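PDB 3LX2: DNA polymerase sliding clamp 2 from Thermococcus kodakarensis, which probably serves as one subunit of a ring-shaped homotrimeric sliding clamp that encircles DNA and tethers the replicative polymerase and other proteins to it. Local coordinates for residues F24-F29 with A70-R75; E12-I17 with V79-R84; K74-V79 with L99-L104. One frame throughout, in Å; residues are numbered along the deposited sequence.

Overall arrangement
All three contacts lie in the N-terminal PCNA domain, and all use helix 73-80. Contact 1 pairs strand 26-31 with strand 67-72 and ties the helix start to the loop before strand 26-31. Contact 2 packs its end on helix 10-21. Contact 3 lays its middle on strand 98-104. Contacts 2 and 3 are closest, with centres about 8 Å apart; contact 1 lies about 11 Å from contact 3 and about 14 Å from contact 2. I17 of contact 2 touches both L73 of contact 1 and F76 of contact 3. F71 of contact 1 meets F76 of contact 3 edge-to-face. R75, shared by contacts 1 and 3, reaches D172 of the second subunit in a salt bridge.

Contact 1 (F24-F29 with A70-R75); sequences FDEAVF and AFDLKR
Strands 26-31 and 67-72 form an antiparallel pair within a PCNA beta sheet, and the second strand runs straight into helix 73-80. A27 and F71 are the hydrogen-bonded pair. A27 N gives its hydrogen to F71 O at 3.3 Å, nearly along the C=O axis. F71 N returns a bond to A27 O, in the carbonyl plane. E26-D72 and V28-A70 are the flanking non-hydrogen-bonded pairs. The tight side carries A27, F71, L73 and F29. L73 drives its CD1 branch between A27 and F24, 3.7 Å from A27 CB and 3.6 Å from F24 CB. F71 takes the crowded first torsion (chi1 44°), and its CZ edge points at the face of F29 in a T-shaped stack. The ring planes stand at 87°, and F71 CZ is 3.9 Å from F29 CD2. The face with E26, V28, A70 and D72 is looser across this contact: V28 CG2 meets A70 CB at 4.1 Å, while I116 covers A70. E26 and D25 are exposed. E26 OE2 and D72 OD1 are 4.5 Å apart; their repulsion may raise the proton affinity of E26, while the helix start probably steadies the charge on D72, its N-cap residue. Just after it, the helix is tied to the loop before strand 26-31 by L73 N, which donates to D25 O at 2.9 Å from above the carbonyl plane.

Contact 2 (E12-I17 with V79-R84); sequences EFESLI and VLKLAR
L80 is the centre of this contact between helix 10-21 and the end of helix 73-80. Its CG sits beside the backbone N (chi1 -66°), and the chain then runs extended to CD1 (chi2 174°). That puts the CD1 methyl at I17, 3.5 Å from I17 CG1, and the two side chains cross at about a right angle. The same methyl lies at the edge of the F13 ring, near its plane, 4.2 Å from F13 CD1. F13 and I17 are one turn apart on their helix, so both can hold one methyl. The root of L80 is also covered: L80 CB lies 4.0 Å from E14 CB.

E14 covers the more open flank. Its CG is anti to the backbone N, and the chain bends at chi2 (-81°). The bend carries the carboxylate obliquely across the K81 chain, with E14 OE2 3.7 Å from K81 CG. K81 bends at chi3 and chi4, and its NZ stays 4.5 Å from E14 OE2. This is too far for a salt bridge, though the opposite charges probably attract weakly. E14 CG also rests near L80 O, the carbonyl that accepts a hydrogen bond from A83 N and so closes a type I beta turn from L80 to A83.

Further out, L89 of strand 88-93 packs on both F13 and L80, and L53 of strand 47-54 backs F13. I17 also touches L73, F76 and L77 of the other helix. Within the turn, L82 packs on L150 of the second subunit. A pair of helices packed side by side against beta sheets is characteristic of the DNA clamp fold, in which the helices line the central channel that DNA passes through.

Contact 3 (K74-V79 with L99-L104); sequences KRFLKV and LEVGLL
F76 projects from helix 73-80 onto the sheet strand 98-104. Its CB leaves the helix with CG anti to the backbone N (chi1 -173°), and this swing carries the ring tip nearer the strand than its root. Along the ring, CD2 is met by the edge-to-face partner F71. CE2 packs on I17 of helix 10-21. CE1 does the touching across this contact: F76 CE1 lies 3.9 Å from V101 CG2 and 4.1 Å from V101 CG1, so both branches of the valine receive it. The approach is oblique. The same atom is 4.3 Å from L99 CD2, a looser touch.

One turn on, V79 takes over. Its CG1 is anti to the backbone N (chi1 169°) and meets V101 tip to tip, with V79 CG1 3.9 Å from V101 CG1. V101 thus parts its CG1 between F76 and V79, while its CG2 faces F76. L103 comes in at the end of the helix, where its CD1 lies 3.6 Å from V79 O.

The axes of 74-79 and 99-104 run 20° apart and approach to 10.6 Å. L99, V101 and L103 lie on one face of the strand and all point toward the helix. L89, L91, F111 and L113 of the neighbouring strands extend the apolar layer. The five residues are buried, and their side chains meet through carbon alone; the closest approach of L103 is to a backbone oxygen, V79 O. Between 74-79 and 99-104 the hold is thus probably hydrophobic, through dispersion contacts.

Contact 1 (F24-F29 with A70-R75)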
loop_
_atom_site.group_PDB
_atom_site.type_symbol
_atom_site.label_atom_id
_atom_site.label_comp_id
_atom_site.label_asym_id
_atom_site.label_seq_id
_atom_site.Cartn_x
_atom_site.Cartn_y
_atom_site.Cartn_z
ATOM N N PHE A 24 -9.417 -23.423 -5.274
ATOM C CA PHE A 24 -10.754 -23.916 -5.557
ATOM C C PHE A 24 -11.744 -22.802 -5.719
ATOM O O PHE A 24 -11.684 -21.809 -5.029
ATOM C CB PHE A 24 -11.235 -24.828 -4.441
ATOM C CG PHE A 24 -10.166 -25.708 -3.891
ATOM C CD1 PHE A 24 -9.709 -26.810 -4.622
ATOM C CD2 PHE A 24 -9.591 -25.424 -2.681
ATOM C CE1 PHE A 24 -8.700 -27.627 -4.108
ATOM C CE2 PHE A 24 -8.601 -26.216 -2.173
ATOM C CZ PHE A 24 -8.140 -27.319 -2.888
ATOM N N ASP A 25 -12.690 -22.999 -6.622
ATOM C CA ASP A 25 -13.690 -21.990 -6.902
ATOM C C ASP A 25 -14.806 -22.101 -5.853
ATOM O O ASP A 25 -15.446 -21.107 -5.516
ATOM C CB ASP A 25 -14.245 -22.177 -8.326
ATOM C CG ASP A 25 -13.132 -22.218 -9.395
ATOM O OD1 ASP A 25 -12.285 -21.304 -9.442
ATOM O OD2 ASP A 25 -13.100 -23.177 -10.215
ATOM N N GLU A 26 -15.003 -23.324 -5.361
ATOM C CA GLU A 26 -16.107 -23.674 -4.514
ATOM C C GLU A 26 -15.606 -24.613 -3.456
ATOM O O GLU A 26 -14.680 -25.399 -3.701
ATOM C CB GLU A 26 -17.203 -24.411 -5.300
ATOM C CG GLU A 26 -17.425 -23.897 -6.748
ATOM C CD GLU A 26 -18.731 -24.409 -7.362
ATOM O OE1 GLU A 26 -18.974 -25.664 -7.299
ATOM O OE2 GLU A 26 -19.509 -23.546 -7.892
ATOM N N ALA A 27 -16.199 -24.549 -2.261
ATOM C CA ALA A 27 -15.862 -25.547 -1.278
ATOM C C ALA A 27 -17.070 -26.197 -0.643
ATOM O O ALA A 27 -18.087 -25.563 -0.398
ATOM C CB ALA A 27 -14.997 -24.964 -0.270
ATOM N N VAL A 28 -16.945 -27.492 -0.414
ATOM C CA VAL A 28 -17.914 -28.236 0.339
ATOM C C VAL A 28 -17.548 -28.383 1.812
ATOM O O VAL A 28 -16.578 -29.036 2.173
ATOM C CB VAL A 28 -18.055 -29.651 -0.271
ATOM C CG1 VAL A 28 -19.128 -30.478 0.496
ATOM C CG2 VAL A 28 -18.359 -29.555 -1.797
ATOM N N PHE A 29 -18.372 -27.837 2.679
ATOM C CA PHE A 29 -18.114 -27.959 4.098
ATOM C C PHE A 29 -18.986 -29.038 4.693
ATOM O O PHE A 29 -20.195 -28.926 4.726
ATOM C CB PHE A 29 -18.343 -26.620 4.783
ATOM C CG PHE A 29 -17.101 -25.750 4.873
ATOM C CD1 PHE A 29 -15.931 -26.083 4.196
ATOM C CD2 PHE A 29 -17.103 -24.589 5.651
ATOM C CE1 PHE A 29 -14.803 -25.295 4.274
ATOM C CE2 PHE A 29 -15.966 -23.791 5.717
ATOM C CZ PHE A 29 -14.811 -24.161 5.029
ATOM N N ALA A 70 -22.249 -26.096 0.498
ATOM C CA ALA A 70 -21.311 -25.773 -0.537
ATOM C C ALA A 70 -21.596 -24.357 -1.017
ATOM O O ALA A 70 -22.748 -23.943 -1.117
ATOM C CB ALA A 70 -21.439 -26.790 -1.708
ATOM N N PHE A 71 -20.548 -23.600 -1.303
ATOM C CA PHE A 71 -20.769 -22.212 -1.684
ATOM C C PHE A 71 -19.572 -21.642 -2.414
ATOM O O PHE A 71 -18.496 -22.226 -2.426
ATOM C CB PHE A 71 -21.114 -21.366 -0.449
ATOM C CG PHE A 71 -20.243 -21.672 0.713
ATOM C CD1 PHE A 71 -19.043 -21.009 0.878
ATOM C CD2 PHE A 71 -20.590 -22.676 1.604
ATOM C CE1 PHE A 71 -18.208 -21.332 1.931
ATOM C CE2 PHE A 71 -19.773 -22.997 2.655
ATOM C CZ PHE A 71 -18.580 -22.311 2.827
ATOM N N ASP A 72 -19.763 -20.480 -3.011
ATOM C CA ASP A 72 -18.715 -19.930 -3.819
ATOM C C ASP A 72 -17.604 -19.307 -2.932
ATOM O O ASP A 72 -17.874 -18.435 -2.101
ATOM C CB ASP A 72 -19.290 -18.964 -4.821
ATOM C CG ASP A 72 -18.322 -18.637 -5.854
ATOM O OD1 ASP A 72 -17.822 -19.552 -6.533
ATOM O OD2 ASP A 72 -18.023 -17.459 -5.993
ATOM N N LEU A 73 -16.365 -19.793 -3.104
ATOM C CA LEU A 73 -15.312 -19.432 -2.180
ATOM C C LEU A 73 -15.024 -17.927 -2.296
ATOM O O LEU A 73 -14.937 -17.204 -1.301
ATOM C CB LEU A 73 -14.066 -20.308 -2.358
ATOM C CG LEU A 73 -13.865 -21.574 -1.504
ATOM C CD1 LEU A 73 -12.839 -22.597 -2.079
ATOM C CD2 LEU A 73 -13.471 -21.249 -0.068
ATOM N N LYS A 74 -14.949 -17.442 -3.522
ATOM C CA LYS A 74 -14.658 -16.062 -3.737
ATOM C C LYS A 74 -15.778 -15.179 -3.235
ATOM O O LYS A 74 -15.524 -14.046 -2.926
ATOM C CB LYS A 74 -14.375 -15.796 -5.223
ATOM C CG LYS A 74 -14.133 -14.336 -5.536
ATOM C CD LYS A 74 -14.005 -14.005 -7.048
ATOM C CE LYS A 74 -12.708 -14.530 -7.659
ATOM N NZ LYS A 74 -12.900 -15.889 -8.221
ATOM N N ARG A 75 -17.026 -15.645 -3.191
ATOM C CA ARG A 75 -18.117 -14.772 -2.707
ATOM C C ARG A 75 -17.987 -14.569 -1.187
ATOM O O ARG A 75 -18.128 -13.455 -0.655
ATOM C CB ARG A 75 -19.469 -15.401 -2.995
ATOM C CG ARG A 75 -20.288 -14.755 -4.085
ATOM C CD ARG A 75 -21.687 -15.386 -4.014
ATOM N NE ARG A 75 -22.698 -14.346 -4.151
ATOM C CZ ARG A 75 -23.720 -14.360 -5.001
ATOM N NH1 ARG A 75 -23.934 -15.400 -5.806
ATOM N NH2 ARG A 75 -24.555 -13.329 -5.005
#

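Contact 2 (E12-I17 with V79-R84)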
loop_
_atom_site.group_PDB
_atom_site.type_symbol
_atom_site.label_atom_id
_atom_site.label_comp_id
_atom_site.label_asym_id
_atom_site.label_seq_id
_atom_site.Cartn_x
_atom_site.Cartn_y
_atom_site.Cartn_z
ATOM N N GLU A 12 -9.080 -14.192 11.558
ATOM C CA GLU A 12 -8.469 -15.523 11.489
ATOM C C GLU A 12 -9.163 -16.330 10.434
ATOM O O GLU A 12 -8.505 -16.803 9.516
ATOM C CB GLU A 12 -8.469 -16.245 12.826
ATOM C CG GLU A 12 -7.086 -16.285 13.431
ATOM C CD GLU A 12 -7.082 -16.721 14.883
ATOM O OE1 GLU A 12 -8.003 -17.460 15.319
ATOM O OE2 GLU A 12 -6.146 -16.317 15.608
ATOM N N PHE A 13 -10.479 -16.440 10.489
ATOM C CA PHE A 13 -11.185 -17.294 9.501
ATOM C C PHE A 13 -11.044 -16.829 8.064
ATOM O O PHE A 13 -11.015 -17.643 7.137
ATOM C CB PHE A 13 -12.656 -17.342 9.826
ATOM C CG PHE A 13 -13.298 -18.626 9.526
ATOM C CD1 PHE A 13 -13.978 -18.811 8.337
ATOM C CD2 PHE A 13 -13.301 -19.658 10.464
ATOM C CE1 PHE A 13 -14.645 -20.014 8.053
ATOM C CE2 PHE A 13 -13.976 -20.915 10.162
ATOM C CZ PHE A 13 -14.634 -21.071 8.932
ATOM N N GLU A 14 -10.997 -15.503 7.868
ATOM C CA GLU A 14 -10.725 -14.902 6.551
ATOM C C GLU A 14 -9.470 -15.538 5.938
ATOM O O GLU A 14 -9.380 -15.745 4.752
ATOM C CB GLU A 14 -10.481 -13.409 6.736
ATOM C CG GLU A 14 -10.234 -12.579 5.463
ATOM C CD GLU A 14 -8.808 -12.684 4.975
ATOM O OE1 GLU A 14 -7.940 -13.032 5.791
ATOM O OE2 GLU A 14 -8.538 -12.483 3.774
ATOM N N SER A 15 -8.508 -15.829 6.790
ATOM C CA SER A 15 -7.219 -16.154 6.376
ATOM C C SER A 15 -7.110 -17.634 5.941
ATOM O O SER A 15 -6.404 -17.996 4.992
ATOM C CB SER A 15 -6.257 -15.740 7.494
ATOM O OG SER A 15 -5.324 -16.769 7.604
ATOM N N LEU A 16 -7.867 -18.494 6.593
ATOM C CA LEU A 16 -8.135 -19.820 6.063
ATOM C C LEU A 16 -8.895 -19.764 4.747
ATOM O O LEU A 16 -8.624 -20.534 3.806
ATOM C CB LEU A 16 -9.002 -20.542 7.048
ATOM C CG LEU A 16 -9.352 -21.969 6.672
ATOM C CD1 LEU A 16 -8.128 -22.873 6.814
ATOM C CD2 LEU A 16 -10.510 -22.419 7.608
ATOM N N ILE A 17 -9.877 -18.889 4.647
ATOM C CA ILE A 17 -10.649 -18.909 3.414
ATOM C C ILE A 17 -9.791 -18.423 2.249
ATOM O O ILE A 17 -9.945 -18.936 1.112
ATOM C CB ILE A 17 -11.998 -18.175 3.545
ATOM C CG1 ILE A 17 -12.881 -18.890 4.578
ATOM C CG2 ILE A 17 -12.754 -18.142 2.271
ATOM C CD1 ILE A 17 -13.015 -20.304 4.336
ATOM N N VAL A 79 -16.936 -11.209 1.704
ATOM C CA VAL A 79 -17.616 -10.883 2.931
ATOM C C VAL A 79 -16.606 -10.874 4.035
ATOM O O VAL A 79 -16.560 -9.922 4.837
ATOM C CB VAL A 79 -18.656 -11.910 3.301
ATOM C CG1 VAL A 79 -19.131 -11.677 4.703
ATOM C CG2 VAL A 79 -19.838 -11.881 2.303
ATOM N N LEU A 80 -15.773 -11.907 4.080
ATOM C CA LEU A 80 -14.855 -12.049 5.190
ATOM C C LEU A 80 -13.789 -10.940 5.193
ATOM O O LEU A 80 -13.255 -10.569 6.242
ATOM C CB LEU A 80 -14.238 -13.454 5.238
ATOM C CG LEU A 80 -15.227 -14.589 5.535
ATOM C CD1 LEU A 80 -14.490 -15.871 5.402
ATOM C CD2 LEU A 80 -15.802 -14.461 6.961
ATOM N N LYS A 81 -13.523 -10.381 4.016
ATOM C CA LYS A 81 -12.531 -9.337 3.936
ATOM C C LYS A 81 -13.094 -8.045 4.506
ATOM O O LYS A 81 -12.358 -7.103 4.739
ATOM C CB LYS A 81 -12.019 -9.178 2.490
ATOM C CG LYS A 81 -10.946 -10.235 2.070
ATOM C CD LYS A 81 -10.625 -10.155 0.582
ATOM C CE LYS A 81 -9.154 -10.371 0.257
ATOM N NZ LYS A 81 -8.359 -9.137 0.714
ATOM N N LEU A 82 -14.392 -7.996 4.767
ATOM C CA LEU A 82 -14.914 -6.804 5.487
ATOM C C LEU A 82 -14.671 -6.811 6.973
ATOM O O LEU A 82 -14.842 -5.768 7.609
ATOM C CB LEU A 82 -16.398 -6.557 5.250
ATOM C CG LEU A 82 -16.897 -6.560 3.794
ATOM C CD1 LEU A 82 -18.402 -6.623 3.900
ATOM C CD2 LEU A 82 -16.464 -5.371 2.942
ATOM N N ALA A 83 -14.270 -7.956 7.535
ATOM C CA ALA A 83 -14.125 -8.082 9.002
ATOM C C ALA A 83 -13.135 -7.063 9.531
ATOM O O ALA A 83 -12.077 -6.930 8.985
ATOM C CB ALA A 83 -13.670 -9.393 9.363
ATOM N N ARG A 84 -13.462 -6.361 10.612
ATOM C CA ARG A 84 -12.445 -5.547 11.264
ATOM C C ARG A 84 -11.790 -6.344 12.404
ATOM O O ARG A 84 -12.232 -7.456 12.742
ATOM C CB ARG A 84 -13.024 -4.210 11.718
ATOM C CG ARG A 84 -13.282 -3.187 10.538
ATOM C CD ARG A 84 -12.864 -1.729 10.945
ATOM N NE ARG A 84 -13.606 -1.251 12.120
ATOM C CZ ARG A 84 -13.116 -0.414 13.034
ATOM N NH1 ARG A 84 -11.865 0.059 12.935
ATOM N NH2 ARG A 84 -13.887 -0.041 14.060
#

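Contact 3 (K74-V79 with L99-L104)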
loop_
_atom_site.group_PDB
_atom_site.type_symbol
_atom_site.label_atom_id
_atom_site.label_comp_id
_atom_site.label_asym_id
_atom_site.label_seq_id
_atom_site.Cartn_x
_atom_site.Cartn_y
_atom_site.Cartn_z
ATOM N N LYS A 74 -14.949 -17.442 -3.522
ATOM C CA LYS A 74 -14.658 -16.062 -3.737
ATOM C C LYS A 74 -15.778 -15.179 -3.235
ATOM O O LYS A 74 -15.524 -14.046 -2.926
ATOM C CB LYS A 74 -14.375 -15.796 -5.223
ATOM C CG LYS A 74 -14.133 -14.336 -5.536
ATOM C CD LYS A 74 -14.005 -14.005 -7.048
ATOM C CE LYS A 74 -12.708 -14.530 -7.659
ATOM N NZ LYS A 74 -12.900 -15.889 -8.221
ATOM N N ARG A 75 -17.026 -15.645 -3.191
ATOM C CA ARG A 75 -18.117 -14.772 -2.707
ATOM C C ARG A 75 -17.987 -14.569 -1.187
ATOM O O ARG A 75 -18.128 -13.455 -0.655
ATOM C CB ARG A 75 -19.469 -15.401 -2.995
ATOM C CG ARG A 75 -20.288 -14.755 -4.085
ATOM C CD ARG A 75 -21.687 -15.386 -4.014
ATOM N NE ARG A 75 -22.698 -14.346 -4.151
ATOM C CZ ARG A 75 -23.720 -14.360 -5.001
ATOM N NH1 ARG A 75 -23.934 -15.400 -5.806
ATOM N NH2 ARG A 75 -24.555 -13.329 -5.005
ATOM N N PHE A 76 -17.714 -15.673 -0.522
ATOM C CA PHE A 76 -17.597 -15.766 0.895
ATOM C C PHE A 76 -16.387 -15.010 1.338
ATOM O O PHE A 76 -16.401 -14.373 2.368
ATOM C CB PHE A 76 -17.392 -17.232 1.244
ATOM C CG PHE A 76 -17.425 -17.529 2.706
ATOM C CD1 PHE A 76 -18.280 -16.832 3.554
ATOM C CD2 PHE A 76 -16.627 -18.535 3.226
ATOM C CE1 PHE A 76 -18.338 -17.132 4.917
ATOM C CE2 PHE A 76 -16.658 -18.823 4.598
ATOM C CZ PHE A 76 -17.526 -18.113 5.446
ATOM N N LEU A 77 -15.335 -15.082 0.547
ATOM C CA LEU A 77 -14.078 -14.443 0.906
ATOM C C LEU A 77 -14.236 -12.938 0.921
ATOM O O LEU A 77 -13.723 -12.271 1.834
ATOM C CB LEU A 77 -12.925 -14.840 -0.024
ATOM C CG LEU A 77 -11.590 -14.110 0.248
ATOM C CD1 LEU A 77 -11.094 -14.378 1.661
ATOM C CD2 LEU A 77 -10.560 -14.549 -0.805
ATOM N N LYS A 78 -14.965 -12.405 -0.051
ATOM C CA LYS A 78 -15.239 -10.945 -0.040
ATOM C C LYS A 78 -15.963 -10.445 1.217
ATOM O O LYS A 78 -15.620 -9.380 1.729
ATOM C CB LYS A 78 -15.969 -10.467 -1.308
ATOM C CG LYS A 78 -15.108 -10.656 -2.536
ATOM C CD LYS A 78 -15.879 -10.309 -3.823
ATOM C CE LYS A 78 -14.892 -10.013 -4.962
ATOM N NZ LYS A 78 -15.551 -9.212 -6.077
ATOM N N VAL A 79 -16.936 -11.209 1.704
ATOM C CA VAL A 79 -17.616 -10.883 2.931
ATOM C C VAL A 79 -16.606 -10.874 4.035
ATOM O O VAL A 79 -16.560 -9.922 4.837
ATOM C CB VAL A 79 -18.656 -11.910 3.301
ATOM C CG1 VAL A 79 -19.131 -11.677 4.703
ATOM C CG2 VAL A 79 -19.838 -11.881 2.303
ATOM N N LEU A 99 -26.583 -19.676 3.180
ATOM C CA LEU A 99 -25.774 -19.549 4.399
ATOM C C LEU A 99 -25.972 -18.123 4.915
ATOM O O LEU A 99 -25.787 -17.134 4.176
ATOM C CB LEU A 99 -24.315 -19.797 4.100
ATOM C CG LEU A 99 -23.213 -19.483 5.105
ATOM C CD1 LEU A 99 -23.200 -20.454 6.250
ATOM C CD2 LEU A 99 -21.865 -19.560 4.367
ATOM N N GLU A 100 -26.369 -18.003 6.159
ATOM C CA GLU A 100 -26.344 -16.687 6.729
ATOM C C GLU A 100 -24.973 -16.409 7.428
ATOM O O GLU A 100 -24.501 -17.238 8.259
ATOM C CB GLU A 100 -27.574 -16.455 7.623
ATOM C CG GLU A 100 -27.549 -15.139 8.360
ATOM C CD GLU A 100 -28.918 -14.763 8.927
ATOM O OE1 GLU A 100 -29.672 -15.697 9.377
ATOM O OE2 GLU A 100 -29.232 -13.531 8.922
ATOM N N VAL A 101 -24.354 -15.261 7.088
ATOM C CA VAL A 101 -23.031 -14.892 7.614
ATOM C C VAL A 101 -23.097 -13.567 8.351
ATOM O O VAL A 101 -23.510 -12.528 7.807
ATOM C CB VAL A 101 -21.991 -14.701 6.469
ATOM C CG1 VAL A 101 -20.560 -14.404 7.020
ATOM C CG2 VAL A 101 -21.990 -15.885 5.524
ATOM N N GLY A 102 -22.678 -13.576 9.601
ATOM C CA GLY A 102 -22.735 -12.369 10.362
ATOM C C GLY A 102 -21.385 -11.884 10.798
ATOM O O GLY A 102 -20.510 -12.674 11.102
ATOM N N LEU A 103 -21.230 -10.567 10.845
ATOM C CA LEU A 103 -19.968 -9.958 11.309
ATOM C C LEU A 103 -20.328 -9.037 12.459
ATOM O O LEU A 103 -21.025 -8.044 12.265
ATOM C CB LEU A 103 -19.282 -9.180 10.177
ATOM C CG LEU A 103 -18.782 -9.972 8.947
ATOM C CD1 LEU A 103 -18.146 -9.011 7.904
ATOM C CD2 LEU A 103 -17.739 -10.987 9.315
ATOM N N LEU A 104 -19.914 -9.382 13.669
ATOM C CA LEU A 104 -20.428 -8.658 14.824
ATOM C C LEU A 104 -19.331 -7.826 15.463
ATOM O O LEU A 104 -18.346 -8.368 15.971
ATOM C CB LEU A 104 -21.087 -9.620 15.847
ATOM C CG LEU A 104 -21.966 -10.776 15.290
ATOM C CD1 LEU A 104 -22.815 -11.411 16.364
ATOM C CD2 LEU A 104 -22.859 -10.386 14.159
#